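Local coordinates for hydrophilic protein, virA protein (Chromobacterium violaceum, PDB 3BO6) that probably acts as a phosphothreonine lyase effector of the SpvC family, removing phosphate from phosphothreonine by elimination rather than by hydrolysis, at residues A[151-154]-A[155-159]. Sequence-based numbering, arbitrary orientation.
Sequences SLHN and TRQFI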
loop_
_atom_site.group_PDB
_atom_site.type_symbol
_atom_site.label_atom_id
_atom_site.label_comp_id
_atom_site.label_asym_id
_atom_site.label_seq_id
_atom_site.Cartn_x
_atom_site.Cartn_y
_atom_site.Cartn_z
ATOM N N SER A 151 10.392 -4.713 -10.072
ATOM C CA SER A 151 9.116 -4.344 -9.451
ATOM C C SER A 151 9.250 -4.187 -7.921
ATOM O O SER A 151 8.688 -3.264 -7.326
ATOM C CB SER A 151 8.031 -5.364 -9.794
ATOM O OG SER A 151 6.751 -4.876 -9.417
ATOM N N LEU A 152 9.977 -5.095 -7.284
ATOM C CA LEU A 152 10.272 -4.955 -5.865
ATOM C C LEU A 152 10.966 -3.612 -5.578
ATOM O O LEU A 152 10.571 -2.894 -4.652
ATOM C CB LEU A 152 11.133 -6.131 -5.382
ATOM C CG LEU A 152 10.380 -7.468 -5.375
ATOM C CD1 LEU A 152 11.362 -8.633 -5.361
ATOM C CD2 LEU A 152 9.397 -7.540 -4.200
ATOM N N HIS A 153 11.987 -3.276 -6.370
ATOM C CA HIS A 153 12.701 -2.014 -6.181
ATOM C C HIS A 153 11.750 -0.815 -6.340
ATOM O O HIS A 153 11.766 0.116 -5.535
ATOM C CB HIS A 153 13.863 -1.922 -7.185
ATOM C CG HIS A 153 14.584 -0.614 -7.156
ATOM N ND1 HIS A 153 15.363 -0.204 -6.087
ATOM C CD2 HIS A 153 14.663 0.376 -8.074
ATOM C CE1 HIS A 153 15.878 0.980 -6.356
ATOM N NE2 HIS A 153 15.465 1.360 -7.553
ATOM N N ASN A 154 10.914 -0.853 -7.369
ATOM C CA ASN A 154 10.009 0.269 -7.618
ATOM C C ASN A 154 9.017 0.411 -6.472
ATOM O O ASN A 154 8.634 1.518 -6.110
ATOM C CB ASN A 154 9.292 0.103 -8.956
ATOM C CG ASN A 154 10.200 0.382 -10.146
ATOM O OD1 ASN A 154 11.145 1.168 -10.047
ATOM N ND2 ASN A 154 9.905 -0.248 -11.278
ATOM N N THR A 155 8.612 -0.715 -5.890
ATOM C CA THR A 155 7.640 -0.698 -4.807
ATOM C C THR A 155 8.275 -0.116 -3.563
ATOM O O THR A 155 7.679 0.739 -2.895
ATOM C CB THR A 155 7.089 -2.098 -4.554
ATOM O OG1 THR A 155 6.459 -2.557 -5.753
ATOM C CG2 THR A 155 6.052 -2.079 -3.436
ATOM N N ARG A 156 9.489 -0.566 -3.251
ATOM C CA ARG A 156 10.206 -0.022 -2.114
ATOM C C ARG A 156 10.442 1.490 -2.292
ATOM O O ARG A 156 10.247 2.281 -1.351
ATOM C CB ARG A 156 11.526 -0.767 -1.922
ATOM C CG ARG A 156 12.336 -0.270 -0.735
ATOM C CD ARG A 156 13.517 -1.184 -0.435
ATOM N NE ARG A 156 14.367 -0.625 0.611
ATOM C CZ ARG A 156 15.062 -1.352 1.490
ATOM N NH1 ARG A 156 14.999 -2.680 1.468
ATOM N NH2 ARG A 156 15.819 -0.748 2.403
ATOM N N GLN A 157 10.880 1.881 -3.487
ATOM C CA GLN A 157 11.083 3.297 -3.792
ATOM C C GLN A 157 9.773 4.092 -3.648
ATOM O O GLN A 157 9.778 5.226 -3.166
ATOM C CB GLN A 157 11.644 3.453 -5.212
ATOM C CG GLN A 157 13.118 3.026 -5.353
ATOM C CD GLN A 157 14.048 4.153 -4.978
ATOM O OE1 GLN A 157 13.998 5.228 -5.574
ATOM N NE2 GLN A 157 14.882 3.927 -3.985
ATOM N N PHE A 158 8.659 3.494 -4.061
ATOM C CA PHE A 158 7.357 4.157 -3.980
ATOM C C PHE A 158 6.999 4.433 -2.525
ATOM O O PHE A 158 6.549 5.531 -2.173
ATOM C CB PHE A 158 6.294 3.309 -4.704
ATOM C CG PHE A 158 4.969 3.983 -4.884
ATOM C CD1 PHE A 158 4.819 4.998 -5.817
ATOM C CD2 PHE A 158 3.859 3.557 -4.165
ATOM C CE1 PHE A 158 3.575 5.607 -6.017
ATOM C CE2 PHE A 158 2.610 4.141 -4.357
ATOM C CZ PHE A 158 2.473 5.178 -5.281
ATOM N N ILE A 159 7.209 3.443 -1.661
ATOM C CA ILE A 159 6.904 3.609 -0.238
ATOM C C ILE A 159 7.776 4.721 0.340
ATOM O O ILE A 159 7.291 5.579 1.090
ATOM C CB ILE A 159 7.084 2.282 0.559
ATOM C CG1 ILE A 159 5.800 1.447 0.518
ATOM C CG2 ILE A 159 7.429 2.572 2.017
ATOM C CD1 ILE A 159 5.039 1.515 -0.776
#
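Thr-155 and Ser-151 sit one helical turn apart, and the carbonyl O of Ser-151 receives two bonds from the threonine. The backbone N of Thr-155 donates to it at 2.9 Å. The hydroxyl OG1 of Thr-155 donates to the same Ser-151 O at 2.8 Å. The two donors come in from opposite faces of the carbonyl plane, the hydroxyl tilted 35° from it. With OG1 turned anti to its own carbonyl carbon (chi1 -60°), the hydroxyl lies back along the helix within reach of the preceding turn. This is the familiar way in which a threonine inside a helix satisfies its buried hydroxyl, by bonding to the carbonyl of the preceding turn. Both residues belong to helix 149-168, which packs against the antiparallel sheet, Thr-155 touching Phe-84 of strand 82-86 and Met-218 of helix 213-219. Asn-154 O accepts from Phe-158 N at 2.8 Å, with CB of Phe-158 alongside that oxygen, while Asn-154 OD1 is hydrogen-bonded to Ser-29 OG. On another side of the same helix, His-153 and Gln-157 form a further i to i+4 pair, their side chains running alongside each other in the same direction. Here the aliphatic part of the glutamine does the touching: CG lies over one face of the imidazole in a CH-pi contact, 3.8 Å from the ring centroid and shifted toward the rim, nearest to CE1 and NE2 of His-153. A bend at chi2 folds the chain of Gln-157 beside the ring, and the last torsion then turns the amide until the two planes are 17° apart. The polar ends are met by the residues that follow helix 16-24: NE2 of His-153 is hydrogen-bonded to Pro-27 O and OE1 of Gln-157 to Ser-29 N, which should restrain both flat groups. Beneath them the backbone bond from Gln-157 N to His-153 O, 2.8 Å long, ties the two residues together.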